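Local atomic coordinates of UPF0255 protein frsA (PDB entry 4I4C), a protein that probably hydrolyses carboxylic esters to an alcohol and a carboxylate. Residues D215-A223 with D403-L414. Sequence-based numbering, arbitrary orientation.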
loop_
_atom_site.group_PDB
_atom_site.type_symbol
_atom_site.label_atom_id
_atom_site.label_comp_id
_atom_site.label_asym_id
_atom_site.label_seq_id
_atom_site.Cartn_x
_atom_site.Cartn_y
_atom_site.Cartn_z
ATOM N N ASP A 215 -5.983 -15.591 4.440
ATOM C CA ASP A 215 -7.421 -15.795 4.488
ATOM C C ASP A 215 -8.062 -15.997 3.117
ATOM O O ASP A 215 -9.252 -16.308 3.035
ATOM C CB ASP A 215 -8.090 -14.616 5.193
ATOM C CG ASP A 215 -7.747 -14.550 6.682
ATOM O OD1 ASP A 215 -7.304 -15.569 7.249
ATOM O OD2 ASP A 215 -7.929 -13.477 7.289
ATOM N N HIS A 216 -7.285 -15.819 2.051
ATOM C CA HIS A 216 -7.829 -15.872 0.697
ATOM C C HIS A 216 -7.002 -16.696 -0.296
ATOM O O HIS A 216 -7.445 -17.748 -0.754
ATOM C CB HIS A 216 -8.082 -14.459 0.166
ATOM C CG HIS A 216 -9.078 -13.687 0.978
ATOM N ND1 HIS A 216 -8.770 -13.137 2.203
ATOM C CD2 HIS A 216 -10.379 -13.389 0.749
ATOM C CE1 HIS A 216 -9.836 -12.530 2.693
ATOM N NE2 HIS A 216 -10.826 -12.666 1.829
ATOM N N LEU A 217 -5.811 -16.221 -0.636
ATOM C CA LEU A 217 -4.998 -16.902 -1.636
ATOM C C LEU A 217 -4.561 -18.306 -1.200
ATOM O O LEU A 217 -4.519 -19.231 -2.016
ATOM C CB LEU A 217 -3.785 -16.052 -1.996
ATOM C CG LEU A 217 -4.084 -14.670 -2.571
ATOM C CD1 LEU A 217 -2.807 -13.843 -2.647
ATOM C CD2 LEU A 217 -4.715 -14.802 -3.932
ATOM N N ALA A 218 -4.245 -18.472 0.080
ATOM C CA ALA A 218 -3.643 -19.718 0.551
ATOM C C ALA A 218 -4.608 -20.887 0.458
ATOM O O ALA A 218 -4.182 -22.032 0.322
ATOM C CB ALA A 218 -3.134 -19.582 1.988
ATOM N N LYS A 219 -5.903 -20.593 0.548
ATOM C CA LYS A 219 -6.935 -21.622 0.519
ATOM C C LYS A 219 -7.031 -22.262 -0.861
ATOM O O LYS A 219 -7.645 -23.315 -1.028
ATOM C CB LYS A 219 -8.277 -21.045 0.988
ATOM C CG LYS A 219 -8.267 -20.745 2.493
ATOM C CD LYS A 219 -9.529 -20.059 2.998
ATOM C CE LYS A 219 -9.474 -19.925 4.518
ATOM N NZ LYS A 219 -10.415 -18.905 5.060
ATOM N N HIS A 220 -6.381 -21.636 -1.836
ATOM C CA HIS A 220 -6.325 -22.160 -3.199
ATOM C C HIS A 220 -4.907 -22.532 -3.610
ATOM O O HIS A 220 -4.631 -22.753 -4.792
ATOM C CB HIS A 220 -6.888 -21.136 -4.179
ATOM C CG HIS A 220 -8.340 -20.847 -3.978
ATOM N ND1 HIS A 220 -8.791 -19.777 -3.232
ATOM C CD2 HIS A 220 -9.445 -21.493 -4.414
ATOM C CE1 HIS A 220 -10.111 -19.775 -3.223
ATOM N NE2 HIS A 220 -10.533 -20.804 -3.934
ATOM N N ASP A 221 -4.012 -22.584 -2.629
ATOM C CA ASP A 221 -2.592 -22.841 -2.876
ATOM C C ASP A 221 -1.950 -21.837 -3.841
ATOM O O ASP A 221 -0.942 -22.135 -4.460
ATOM C CB ASP A 221 -2.372 -24.275 -3.358
ATOM C CG ASP A 221 -2.655 -25.298 -2.278
ATOM O OD1 ASP A 221 -2.128 -25.152 -1.152
ATOM O OD2 ASP A 221 -3.415 -26.246 -2.548
ATOM N N ILE A 222 -2.537 -20.651 -3.950
ATOM C CA ILE A 222 -1.950 -19.572 -4.724
ATOM C C ILE A 222 -0.897 -18.823 -3.903
ATOM O O ILE A 222 -1.203 -18.210 -2.871
ATOM C CB ILE A 222 -3.023 -18.570 -5.207
ATOM C CG1 ILE A 222 -4.037 -19.265 -6.113
ATOM C CG2 ILE A 222 -2.366 -17.380 -5.945
ATOM C CD1 ILE A 222 -5.099 -18.345 -6.619
ATOM N N ALA A 223 0.345 -18.879 -4.364
ATOM C CA ALA A 223 1.428 -18.157 -3.720
ATOM C C ALA A 223 1.262 -16.651 -3.878
ATOM O O ALA A 223 0.770 -16.168 -4.897
ATOM C CB ALA A 223 2.774 -18.604 -4.270
ATOM N N ASP A 403 -13.772 -10.894 -2.539
ATOM C CA ASP A 403 -14.408 -12.144 -2.965
ATOM C C ASP A 403 -14.434 -12.274 -4.499
ATOM O O ASP A 403 -14.181 -13.352 -5.048
ATOM C CB ASP A 403 -15.821 -12.283 -2.377
ATOM C CG ASP A 403 -15.812 -12.578 -0.873
ATOM O OD1 ASP A 403 -14.746 -12.975 -0.339
ATOM O OD2 ASP A 403 -16.877 -12.420 -0.228
ATOM N N LEU A 404 -14.742 -11.168 -5.172
ATOM C CA LEU A 404 -14.737 -11.080 -6.635
ATOM C C LEU A 404 -13.339 -11.279 -7.217
ATOM O O LEU A 404 -13.167 -11.832 -8.318
ATOM C CB LEU A 404 -15.258 -9.707 -7.060
ATOM C CG LEU A 404 -16.762 -9.499 -6.884
ATOM C CD1 LEU A 404 -17.108 -8.039 -7.055
ATOM C CD2 LEU A 404 -17.527 -10.338 -7.891
ATOM N N ALA A 405 -12.349 -10.804 -6.465
ATOM C CA ALA A 405 -10.946 -10.911 -6.838
ATOM C C ALA A 405 -10.496 -12.357 -6.859
ATOM O O ALA A 405 -9.873 -12.812 -7.817
ATOM C CB ALA A 405 -10.089 -10.130 -5.855
ATOM N N ILE A 406 -10.787 -13.075 -5.781
ATOM C CA ILE A 406 -10.334 -14.451 -5.660
ATOM C C ILE A 406 -11.055 -15.347 -6.686
ATOM O O ILE A 406 -10.459 -16.279 -7.242
ATOM C CB ILE A 406 -10.440 -14.962 -4.193
ATOM C CG1 ILE A 406 -9.078 -14.865 -3.494
ATOM C CG2 ILE A 406 -10.902 -16.399 -4.139
ATOM C CD1 ILE A 406 -8.330 -13.569 -3.731
ATOM N N LYS A 407 -12.323 -15.046 -6.956
ATOM C CA LYS A 407 -13.072 -15.779 -7.987
ATOM C C LYS A 407 -12.456 -15.597 -9.372
ATOM O O LYS A 407 -12.359 -16.548 -10.158
ATOM C CB LYS A 407 -14.553 -15.374 -8.014
ATOM C CG LYS A 407 -15.429 -16.210 -7.095
ATOM C CD LYS A 407 -15.300 -17.706 -7.402
ATOM C CE LYS A 407 -15.689 -18.028 -8.845
ATOM N NZ LYS A 407 -15.810 -19.495 -9.093
ATOM N N TRP A 408 -12.045 -14.366 -9.652
ATOM C CA TRP A 408 -11.392 -14.032 -10.909
ATOM C C TRP A 408 -10.102 -14.832 -11.033
ATOM O O TRP A 408 -9.816 -15.410 -12.082
ATOM C CB TRP A 408 -11.097 -12.533 -10.938
ATOM C CG TRP A 408 -10.700 -11.970 -12.275
ATOM C CD1 TRP A 408 -9.427 -11.762 -12.738
ATOM C CD2 TRP A 408 -11.581 -11.510 -13.307
ATOM N NE1 TRP A 408 -9.466 -11.205 -13.995
ATOM C CE2 TRP A 408 -10.774 -11.037 -14.366
ATOM C CE3 TRP A 408 -12.973 -11.449 -13.438
ATOM C CZ2 TRP A 408 -11.314 -10.511 -15.537
ATOM C CZ3 TRP A 408 -13.508 -10.924 -14.600
ATOM C CH2 TRP A 408 -12.681 -10.462 -15.633
ATOM N N LEU A 409 -9.334 -14.878 -9.948
ATOM C CA LEU A 409 -8.066 -15.599 -9.950
ATOM C C LEU A 409 -8.286 -17.101 -9.993
ATOM O O LEU A 409 -7.556 -17.824 -10.663
ATOM C CB LEU A 409 -7.223 -15.200 -8.743
ATOM C CG LEU A 409 -6.759 -13.752 -8.872
ATOM C CD1 LEU A 409 -6.504 -13.138 -7.509
ATOM C CD2 LEU A 409 -5.513 -13.671 -9.745
ATOM N N GLU A 410 -9.304 -17.561 -9.283
ATOM C CA GLU A 410 -9.723 -18.948 -9.344
ATOM C C GLU A 410 -10.038 -19.334 -10.788
ATOM O O GLU A 410 -9.566 -20.364 -11.276
ATOM C CB GLU A 410 -10.964 -19.132 -8.478
ATOM C CG GLU A 410 -11.374 -20.558 -8.214
ATOM C CD GLU A 410 -12.228 -20.666 -6.969
ATOM O OE1 GLU A 410 -12.564 -19.608 -6.389
ATOM O OE2 GLU A 410 -12.553 -21.802 -6.564
ATOM N N ASP A 411 -10.824 -18.500 -11.472
ATOM C CA ASP A 411 -11.248 -18.804 -12.845
ATOM C C ASP A 411 -10.121 -18.739 -13.874
ATOM O O ASP A 411 -10.071 -19.558 -14.792
ATOM C CB ASP A 411 -12.406 -17.898 -13.291
ATOM C CG ASP A 411 -13.662 -18.076 -12.438
ATOM O OD1 ASP A 411 -13.762 -19.083 -11.700
ATOM O OD2 ASP A 411 -14.554 -17.203 -12.507
ATOM N N GLU A 412 -9.218 -17.780 -13.724
ATOM C CA GLU A 412 -8.241 -17.529 -14.776
ATOM C C GLU A 412 -6.874 -18.137 -14.491
ATOM O O GLU A 412 -6.143 -18.481 -15.421
ATOM C CB GLU A 412 -8.129 -16.029 -15.071
ATOM C CG GLU A 412 -9.444 -15.376 -15.504
ATOM C CD GLU A 412 -9.914 -15.841 -16.880
ATOM O OE1 GLU A 412 -9.112 -16.468 -17.595
ATOM O OE2 GLU A 412 -11.074 -15.567 -17.246
ATOM N N LEU A 413 -6.542 -18.281 -13.208
ATOM C CA LEU A 413 -5.248 -18.819 -12.790
ATOM C C LEU A 413 -5.265 -20.330 -12.534
ATOM O O LEU A 413 -4.338 -21.031 -12.936
ATOM C CB LEU A 413 -4.750 -18.097 -11.535
ATOM C CG LEU A 413 -3.384 -17.427 -11.523
ATOM C CD1 LEU A 413 -3.242 -16.488 -12.706
ATOM C CD2 LEU A 413 -3.183 -16.676 -10.172
ATOM N N LEU A 414 -6.297 -20.834 -11.853
ATOM C CA LEU A 414 -6.402 -22.275 -11.597
ATOM C C LEU A 414 -7.160 -22.934 -12.748
ATOM O O LEU A 414 -8.000 -23.809 -12.544
ATOM C CB LEU A 414 -7.116 -22.548 -10.272
ATOM C CG LEU A 414 -6.538 -21.801 -9.052
ATOM C CD1 LEU A 414 -7.250 -22.161 -7.770
ATOM C CD2 LEU A 414 -5.055 -22.069 -8.916
HETATM O O HOH W 1 -13.527 -11.130 1.525
#
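Ile406 is the apolar hub of this packing: its CG1, CG2 and CD1 have their closest approaches to His216, His220 and Leu217 respectively. Ile406 CG1 lies 3.8 Å from His216 CB, which CD1 also nears. The CD1 methyl is 3.8 Å from Leu217 CD2. On the other branch, Ile406 CG2 comes within 3.6 Å of His220 CE1. Deeper in, Ile222 reaches Leu409 and Leu413 at looser van der Waals range, while its CG1 approaches Leu414 CD2 at 4.1 Å. The other methyl of Leu414, CD1, rests 3.8 Å from His220 CB, so this leucine straddles the two residues.

Polar contacts lie along one margin. The His216 ring and the Asp403 carboxylate are joined through a water that sits in the ring plane at its edge, 3.1 Å from His216 NE2, and donates to Asp403 OD1. Glu410, with CG anti to its backbone N (chi1 -169°) and an extended chain, brings its carboxylate beside the His220 imidazole. The two planes stand 61° apart, and His220 NE2 is 3.4 Å from Glu410 OE1. His220 ND1 gives a weak bond to His216 O, which may bias the ring's rotation.

A Schellman motif ends helix 210-217: Ile222 N bonds to Leu217 O and Asp221 N to Ala218 O, with Asp221, at positive phi, as C-prime residue. The chain thereby turns into strand 223-226. Leu217, Leu409 and Leu413 all touch Val196, so helices 210-217 and 394-413 pack side by side over strand 193-199 of the mainly parallel central sheet, as in alpha/beta-hydrolase folds, while Ala405 and Trp408 touch Val293 of strand 291-295 and Leu404 touches strand 358-363.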